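Local coordinates for protein apical membrane antigen AMA1 (Toxoplasma gondii ME49, PDB 4YIV) that serves in host cell invasion as part of the moving junction between parasite and host membranes, this chain being an ectodomain piece engineered to lack the domain II loop, at residues A[109-113]-A[114-118]; A[245-249]-A[250-254]; A[340-344]-A[345-349]. All blocks are in the same frame, centred on the assembly; numbering follows the deposited sequence.

Contact 1: residues A[109-113]-A[114-118]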
loop_
_atom_site.group_PDB
_atom_site.type_symbol
_atom_site.label_atom_id
_atom_site.label_comp_id
_atom_site.label_asym_id
_atom_site.label_seq_id
_atom_site.Cartn_x
_atom_site.Cartn_y
_atom_site.Cartn_z
ATOM N N SER A 109 -32.861 9.127 2.903
ATOM C CA SER A 109 -33.157 10.423 2.304
ATOM C C SER A 109 -33.067 10.441 0.772
ATOM O O SER A 109 -33.763 11.216 0.115
ATOM C CB SER A 109 -32.198 11.453 2.883
ATOM O OG SER A 109 -31.927 11.140 4.242
ATOM N N GLY A 110 -32.212 9.587 0.216
ATOM C CA GLY A 110 -31.895 9.601 -1.205
ATOM C C GLY A 110 -30.519 10.209 -1.436
ATOM O O GLY A 110 -30.141 10.494 -2.570
ATOM N N GLN A 111 -29.778 10.398 -0.342
ATOM C CA GLN A 111 -28.425 10.972 -0.345
ATOM C C GLN A 111 -27.353 9.899 -0.654
ATOM O O GLN A 111 -27.243 8.900 0.064
ATOM C CB GLN A 111 -28.137 11.618 1.027
ATOM C CG GLN A 111 -26.901 12.498 1.119
ATOM C CD GLN A 111 -26.521 12.794 2.565
ATOM O OE1 GLN A 111 -27.301 12.545 3.490
ATOM N NE2 GLN A 111 -25.315 13.314 2.766
ATOM N N ARG A 112 -26.561 10.114 -1.706
ATOM C CA ARG A 112 -25.485 9.180 -2.087
ATOM C C ARG A 112 -24.466 8.978 -0.965
ATOM O O ARG A 112 -24.024 9.941 -0.341
ATOM C CB ARG A 112 -24.781 9.689 -3.346
ATOM C CG ARG A 112 -23.550 8.910 -3.738
ATOM C CD ARG A 112 -22.958 9.414 -5.037
ATOM N NE ARG A 112 -23.706 8.968 -6.222
ATOM C CZ ARG A 112 -23.535 7.800 -6.854
ATOM N NH1 ARG A 112 -22.643 6.892 -6.444
ATOM N NH2 ARG A 112 -24.276 7.528 -7.919
ATOM N N ILE A 113 -24.102 7.724 -0.697
ATOM C CA ILE A 113 -23.115 7.436 0.331
ATOM C C ILE A 113 -21.657 7.509 -0.206
ATOM O O ILE A 113 -20.743 7.874 0.554
ATOM C CB ILE A 113 -23.372 6.054 0.967
ATOM C CG1 ILE A 113 -24.784 6.037 1.569
ATOM C CG2 ILE A 113 -22.312 5.742 2.036
ATOM C CD1 ILE A 113 -25.182 4.732 2.289
ATOM N N SER A 114 -21.440 7.196 -1.495
ATOM C CA SER A 114 -20.082 7.139 -2.053
ATOM C C SER A 114 -20.014 7.489 -3.537
ATOM O O SER A 114 -20.799 6.968 -4.306
ATOM C CB SER A 114 -19.525 5.724 -1.843
ATOM O OG SER A 114 -18.202 5.612 -2.337
ATOM N N PRO A 115 -19.029 8.299 -3.968
ATOM C CA PRO A 115 -17.946 8.852 -3.144
ATOM C C PRO A 115 -18.443 9.981 -2.255
ATOM O O PRO A 115 -19.457 10.629 -2.550
ATOM C CB PRO A 115 -16.932 9.353 -4.170
ATOM C CG PRO A 115 -17.730 9.620 -5.388
ATOM C CD PRO A 115 -18.835 8.610 -5.389
ATOM N N PHE A 116 -17.764 10.183 -1.147
ATOM C CA PHE A 116 -18.239 11.141 -0.166
ATOM C C PHE A 116 -17.231 12.281 -0.114
ATOM O O PHE A 116 -16.021 12.034 -0.098
ATOM C CB PHE A 116 -18.424 10.502 1.195
ATOM C CG PHE A 116 -19.276 11.326 2.125
ATOM C CD1 PHE A 116 -20.668 11.271 2.050
ATOM C CD2 PHE A 116 -18.690 12.169 3.049
ATOM C CE1 PHE A 116 -21.460 12.044 2.892
ATOM C CE2 PHE A 116 -19.476 12.935 3.917
ATOM C CZ PHE A 116 -20.862 12.869 3.836
ATOM N N PRO A 117 -17.711 13.538 -0.122
ATOM C CA PRO A 117 -16.753 14.642 -0.218
ATOM C C PRO A 117 -16.020 14.910 1.093
ATOM O O PRO A 117 -16.646 14.972 2.150
ATOM C CB PRO A 117 -17.636 15.829 -0.603
ATOM C CG PRO A 117 -18.941 15.514 0.049
ATOM C CD PRO A 117 -19.103 14.025 -0.054
ATOM N N MET A 118 -14.710 15.085 1.009
ATOM C CA MET A 118 -13.884 15.305 2.184
ATOM C C MET A 118 -14.329 16.561 2.972
ATOM O O MET A 118 -14.180 16.637 4.202
ATOM C CB MET A 118 -12.445 15.445 1.760
ATOM C CG MET A 118 -11.473 15.675 2.905
ATOM S SD MET A 118 -11.517 14.374 4.208
ATOM C CE MET A 118 -11.218 12.905 3.209
#

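Contact 2: residues A[245-249]-A[250-254]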
loop_
_atom_site.group_PDB
_atom_site.type_symbol
_atom_site.label_atom_id
_atom_site.label_comp_id
_atom_site.label_asym_id
_atom_site.label_seq_id
_atom_site.Cartn_x
_atom_site.Cartn_y
_atom_site.Cartn_z
ATOM N N ARG A 245 27.627 -5.210 10.976
ATOM C CA ARG A 245 27.503 -4.119 10.007
ATOM C C ARG A 245 26.180 -4.172 9.237
ATOM O O ARG A 245 25.393 -5.104 9.400
ATOM C CB ARG A 245 28.683 -4.120 9.034
ATOM C CG ARG A 245 28.854 -5.363 8.215
ATOM C CD ARG A 245 30.030 -5.199 7.256
ATOM N NE ARG A 245 30.121 -6.305 6.299
ATOM C CZ ARG A 245 29.779 -6.233 5.010
ATOM N NH1 ARG A 245 29.330 -5.099 4.484
ATOM N NH2 ARG A 245 29.889 -7.302 4.233
ATOM N N CYS A 246 25.930 -3.156 8.419
ATOM C CA CYS A 246 24.664 -3.102 7.694
ATOM C C CYS A 246 24.879 -3.650 6.307
ATOM O O CYS A 246 25.648 -3.093 5.514
ATOM C CB CYS A 246 24.089 -1.678 7.615
ATOM S SG CYS A 246 22.410 -1.690 6.854
ATOM N N LEU A 247 24.217 -4.766 6.019
ATOM C CA LEU A 247 24.279 -5.354 4.680
ATOM C C LEU A 247 23.050 -4.924 3.881
ATOM O O LEU A 247 21.913 -5.284 4.227
ATOM C CB LEU A 247 24.331 -6.878 4.733
ATOM C CG LEU A 247 25.361 -7.594 5.616
ATOM C CD1 LEU A 247 25.556 -8.997 5.116
ATOM C CD2 LEU A 247 26.660 -6.881 5.626
ATOM N N ASP A 248 23.262 -4.170 2.817
ATOM C CA ASP A 248 22.127 -3.835 1.983
ATOM C C ASP A 248 21.746 -5.098 1.231
ATOM O O ASP A 248 22.510 -6.056 1.201
ATOM C CB ASP A 248 22.404 -2.684 1.027
ATOM C CG ASP A 248 23.385 -3.031 -0.089
ATOM O OD1 ASP A 248 23.031 -3.789 -1.023
ATOM O OD2 ASP A 248 24.502 -2.473 -0.077
ATOM N N TYR A 249 20.570 -5.085 0.608
ATOM C CA TYR A 249 20.018 -6.304 0.058
ATOM C C TYR A 249 20.905 -6.970 -1.003
ATOM O O TYR A 249 20.817 -8.183 -1.192
ATOM C CB TYR A 249 18.656 -6.027 -0.545
ATOM C CG TYR A 249 17.548 -5.660 0.420
ATOM C CD1 TYR A 249 17.571 -6.044 1.755
ATOM C CD2 TYR A 249 16.438 -4.954 -0.043
ATOM C CE1 TYR A 249 16.558 -5.716 2.595
ATOM C CE2 TYR A 249 15.414 -4.636 0.791
ATOM C CZ TYR A 249 15.473 -4.998 2.096
ATOM O OH TYR A 249 14.410 -4.663 2.893
ATOM N N THR A 250 21.734 -6.211 -1.711
ATOM C CA THR A 250 22.512 -6.813 -2.787
ATOM C C THR A 250 23.525 -7.829 -2.239
ATOM O O THR A 250 24.097 -8.597 -2.999
ATOM C CB THR A 250 23.264 -5.776 -3.632
ATOM O OG1 THR A 250 24.224 -5.082 -2.820
ATOM C CG2 THR A 250 22.297 -4.811 -4.285
ATOM N N GLU A 251 23.729 -7.831 -0.927
ATOM C CA GLU A 251 24.691 -8.725 -0.292
ATOM C C GLU A 251 24.048 -9.998 0.235
ATOM O O GLU A 251 24.747 -10.879 0.722
ATOM C CB GLU A 251 25.403 -8.021 0.874
ATOM C CG GLU A 251 26.342 -6.907 0.444
ATOM C CD GLU A 251 27.390 -6.591 1.511
ATOM O OE1 GLU A 251 28.104 -7.527 1.951
ATOM O OE2 GLU A 251 27.490 -5.414 1.917
ATOM N N LEU A 252 22.720 -10.083 0.173
ATOM C CA LEU A 252 22.017 -11.228 0.728
ATOM C C LEU A 252 21.744 -12.222 -0.390
ATOM O O LEU A 252 21.522 -11.840 -1.542
ATOM C CB LEU A 252 20.713 -10.801 1.424
ATOM C CG LEU A 252 20.823 -9.689 2.474
ATOM C CD1 LEU A 252 19.436 -9.388 3.029
ATOM C CD2 LEU A 252 21.802 -10.040 3.601
ATOM N N THR A 253 21.754 -13.509 -0.058
ATOM C CA THR A 253 21.631 -14.550 -1.083
ATOM C C THR A 253 20.233 -14.658 -1.682
ATOM O O THR A 253 20.082 -14.948 -2.869
ATOM C CB THR A 253 22.041 -15.935 -0.512
ATOM O OG1 THR A 253 23.398 -15.864 -0.063
ATOM C CG2 THR A 253 21.950 -17.025 -1.579
ATOM N N ASP A 254 19.201 -14.424 -0.881
ATOM C CA ASP A 254 17.836 -14.584 -1.378
ATOM C C ASP A 254 17.278 -13.287 -1.989
ATOM O O ASP A 254 16.090 -13.193 -2.289
ATOM C CB ASP A 254 16.920 -15.075 -0.260
ATOM C CG ASP A 254 16.806 -14.081 0.885
ATOM O OD1 ASP A 254 17.774 -13.321 1.130
ATOM O OD2 ASP A 254 15.742 -14.062 1.545
HETATM O O HOH W 1 26.180 -3.165 2.335
#

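Contact 3: residues A[340-344]-A[345-349]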
loop_
_atom_site.group_PDB
_atom_site.type_symbol
_atom_site.label_atom_id
_atom_site.label_comp_id
_atom_site.label_asym_id
_atom_site.label_seq_id
_atom_site.Cartn_x
_atom_site.Cartn_y
_atom_site.Cartn_z
ATOM N N GLU A 340 9.142 10.632 -2.843
ATOM C CA GLU A 340 9.708 10.736 -1.502
ATOM C C GLU A 340 9.117 11.936 -0.721
ATOM O O GLU A 340 9.335 12.085 0.477
ATOM C CB GLU A 340 11.251 10.815 -1.561
ATOM C CG GLU A 340 11.862 12.161 -1.864
ATOM C CD GLU A 340 11.915 12.483 -3.337
ATOM O OE1 GLU A 340 11.134 11.880 -4.113
ATOM O OE2 GLU A 340 12.753 13.336 -3.717
ATOM N N GLU A 341 8.317 12.752 -1.380
ATOM C CA GLU A 341 7.824 13.977 -0.763
ATOM C C GLU A 341 6.535 13.746 -0.001
ATOM O O GLU A 341 5.599 13.133 -0.499
ATOM C CB GLU A 341 7.592 15.054 -1.830
ATOM C CG GLU A 341 8.752 15.225 -2.822
ATOM C CD GLU A 341 9.648 16.460 -2.569
ATOM O OE1 GLU A 341 9.138 17.609 -2.614
ATOM O OE2 GLU A 341 10.878 16.282 -2.360
ATOM N N THR A 342 6.470 14.275 1.206
ATOM C CA THR A 342 5.239 14.218 1.984
ATOM C C THR A 342 4.151 15.116 1.413
ATOM O O THR A 342 4.326 16.329 1.358
ATOM C CB THR A 342 5.500 14.638 3.444
ATOM O OG1 THR A 342 6.580 13.867 3.984
ATOM C CG2 THR A 342 4.283 14.432 4.296
ATOM N N PRO A 343 2.998 14.544 1.047
ATOM C CA PRO A 343 1.922 15.397 0.565
ATOM C C PRO A 343 1.117 16.034 1.690
ATOM O O PRO A 343 1.099 15.512 2.792
ATOM C CB PRO A 343 1.034 14.438 -0.203
ATOM C CG PRO A 343 1.214 13.161 0.490
ATOM C CD PRO A 343 2.615 13.117 1.009
ATOM N N ASN A 344 0.410 17.120 1.397
ATOM C CA ASN A 344 -0.169 17.902 2.461
ATOM C C ASN A 344 -1.347 17.180 3.082
ATOM O O ASN A 344 -1.721 17.466 4.218
ATOM C CB ASN A 344 -0.592 19.288 1.953
ATOM C CG ASN A 344 -1.555 19.217 0.788
ATOM O OD1 ASN A 344 -2.138 18.167 0.505
ATOM N ND2 ASN A 344 -1.721 20.339 0.091
ATOM N N PHE A 345 -1.937 16.226 2.362
ATOM C CA PHE A 345 -3.142 15.587 2.893
ATOM C C PHE A 345 -2.858 14.474 3.910
ATOM O O PHE A 345 -3.801 13.812 4.376
ATOM C CB PHE A 345 -4.028 15.034 1.770
ATOM C CG PHE A 345 -3.342 14.065 0.852
ATOM C CD1 PHE A 345 -3.270 12.724 1.172
ATOM C CD2 PHE A 345 -2.819 14.483 -0.366
ATOM C CE1 PHE A 345 -2.679 11.812 0.304
ATOM C CE2 PHE A 345 -2.221 13.564 -1.232
ATOM C CZ PHE A 345 -2.156 12.238 -0.888
ATOM N N ILE A 346 -1.589 14.276 4.270
ATOM C CA ILE A 346 -1.253 13.480 5.462
ATOM C C ILE A 346 -0.450 14.288 6.502
ATOM O O ILE A 346 0.196 13.722 7.360
ATOM C CB ILE A 346 -0.453 12.185 5.100
ATOM C CG1 ILE A 346 0.940 12.502 4.561
ATOM C CG2 ILE A 346 -1.250 11.335 4.107
ATOM C CD1 ILE A 346 1.876 11.295 4.626
ATOM N N ILE A 347 -0.482 15.612 6.426
ATOM C CA ILE A 347 0.109 16.435 7.504
ATOM C C ILE A 347 -0.967 16.775 8.523
ATOM O O ILE A 347 -2.026 17.302 8.162
ATOM C CB ILE A 347 0.755 17.713 6.939
ATOM C CG1 ILE A 347 1.922 17.300 6.049
ATOM C CG2 ILE A 347 1.284 18.598 8.093
ATOM C CD1 ILE A 347 2.491 18.402 5.237
ATOM N N PRO A 348 -0.746 16.420 9.814
ATOM C CA PRO A 348 -1.865 16.602 10.739
ATOM C C PRO A 348 -2.260 18.082 10.922
ATOM O O PRO A 348 -1.389 18.938 10.901
ATOM C CB PRO A 348 -1.322 16.021 12.051
ATOM C CG PRO A 348 -0.299 15.079 11.643
ATOM C CD PRO A 348 0.343 15.654 10.440
ATOM N N SER A 349 -3.545 18.342 11.100
ATOM C CA SER A 349 -4.072 19.679 11.370
ATOM C C SER A 349 -4.086 20.062 12.857
ATOM O O SER A 349 -4.770 20.993 13.267
ATOM C CB SER A 349 -5.484 19.761 10.844
ATOM O OG SER A 349 -6.288 18.792 11.460
#

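Contact 1: residues A[109-113]-A[114-118]
Arg112 reaching forward to the Ser114 carbonyl, and Gln111 and Ile113 meeting Phe116, make a local contact round a cis-proline turn. The turn lies at the surface and leads into strand 116-117, an outer strand of a five-stranded antiparallel sheet. The peptide between Ser114 and Pro115 is cis. With the backbone angles of these two residues, this gives a type VIb turn spanning Ile113 to Phe116. The Arg112 chain starts anti to its own N (chi1 173°), runs on extended, and bends at chi3. This lays the chain alongside the Ser114 carbonyl, with Arg112 CD 3.3 Å from Ser114 O. The guanidinium then meets the same oxygen at its edge. Arg112 NH1 donates to Ser114 O at 2.8 Å, with a nearly straight N-H...O angle of 164°. The oxygen lies within 1° of the guanidinium plane. NH1 also pairs with Asp83, so two acceptors fix how the group is turned. Across the turn, Phe116 packs by its near end against the backbone of Ile113. Phe116 CB is 3.6 Å from Ile113 O. That carbonyl oxygen is buried here and has no hydrogen-bond partner in the model. The amide of Gln111 comes up at the ring edge, with Gln111 NE2 4.1 Å from Phe116 CE1. CD of the next residue, Pro117, lies over one face near the rim. Ser114 OG is hydrogen-bonded to Asn102 OD1 and to the backbone N of Ile170. Phe116 joins Cys168 of strand 167-170 by backbone bonds, and Pro117 stands at the N-cap position of helix 118-122. The arrangement is typical of a cis-proline type VIb turn feeding an edge strand, here in a sheet consistent with a PAN-type domain.

Contact 2: residues A[245-249]-A[250-254]
Glu251 leans back along strand 245-248 to meet Arg245, across the tight turn that follows the strand. Glu251 CB lies 3.5 Å from Asp248 O and also touches Leu247 CB. CG is still beside Asp248 O. From there the chain runs extended, and the carboxylate arrives head-on at the guanidinium of Arg245. Glu251 OE1 takes a bond from Arg245 NH2 at 2.9 Å, and Glu251 OE2 takes a longer one from Arg245 NH1 at 3.2 Å. Both oxygens use their syn lone pairs. The grip is therefore two-pronged and end-on, though the two planes are twisted 32° apart. Leu247 CD2 sits over the centre of one guanidinium face and also touches the carboxylate. Arg245 is held further by Asp377 at NE and by Ser397 at NH1. Water 1 accepts from Asp248 N and lies 2.6 Å from Glu251 OE2. It is also within bonding distance of Asp248 OD2, but may not serve both acids at once. The other carboxylate oxygen of Asp248 ties the turn itself. Asp248 CG stands between the backbone N and carbonyl carbon (chi1 70°), which brings OD1 over the start of the turn. Asp248 OD1 accepts from Thr250 OG1 at 2.5 Å on its syn side, and from Thr250 N at 2.8 Å on the anti side. The second bond closes an Asx turn. Glu251 N binds Asp248 O, 3.0 Å away, and Leu252 N binds Tyr249 O, as in a 3-10 turn. Leu252 packs with CD2 against Leu247 CD1 and with CD1 against Tyr249 CD1. Two acids thus come close, but one faces an arginine and the other two Thr250 donors and a weak, long ion pair with Arg237. These partners would probably favour the charged form of both.

Contact 3: residues A[340-344]-A[345-349]
Phe345 CG stands between its backbone N and carbonyl carbon (chi1 56°), and this swings the ring back beside Pro343. CG1 of Ile346 has a similar setting (chi1 67°), which lays it along the Pro343 carbonyl and toward Thr342. The proline lies over one face of the phenyl ring. Pro343 CG is 4.0 Å from the centroid of the Phe345 ring and 21° off its normal, a CH-pi contact displaced toward the rim. Pro343 CB comes in closer to that rim, 3.5 Å from Phe345 CE2. A third ring atom, Pro343 CD, rests 4.0 Å from Ile346 CG1. The proline ring thus touches both an aromatic and an aliphatic side chain. Thr342 adds its methyl. CG2 of Thr342 meets Ile346 CG1 at 3.9 Å, the two side chains crossing at about a right angle. Ile347 folds back on the same turn, its CG1 3.8 Å from Pro343 O. The backbone supports this packing with two successive i to i+3 bonds. Ile346 N reaches Pro343 O at 3.3 Å, a weak bond though straight. Ile347 N reaches Asn344 O at 3.1 Å, coming from above the carbonyl plane. Around the turn, Trp62 of strand 61-62 packs on both Pro343 and Ile346. Phe224 also covers Ile346. Phe345 also touches Asp132 and bonds through its backbone to Leu133, both of helix 132-141. The segment belongs to the long connection between strands 329-333 and 372-373, which here lies across elements from earlier in the chain. The arrangement is that of two overlapping turns of 3-10 character, with a proline in CH-pi contact with the aromatic ring two residues on.

The three contacts follow one another along the chain without touching. Contacts 1 and 2 lie on opposite sides of the chain's centre, their centres 49 Å apart. Contact 1 includes an edge strand of one five-stranded sheet. Contact 2 starts on a strand of a three-stranded sheet and packs on strand 300-305 of a second five-stranded sheet with the same strand order, consistent with two PAN-type domains. Contact 3 is centred 25 Å from contact 1 and 32 Å from contact 2. Contacts 1 and 3 share helix 132-141, though their nearest atoms are about 8 Å apart. Cobalt is about 10 Å from the Pro343 side chain; a glycerol, probably from the crystallisation liquor, is about 4 Å from that of Arg112.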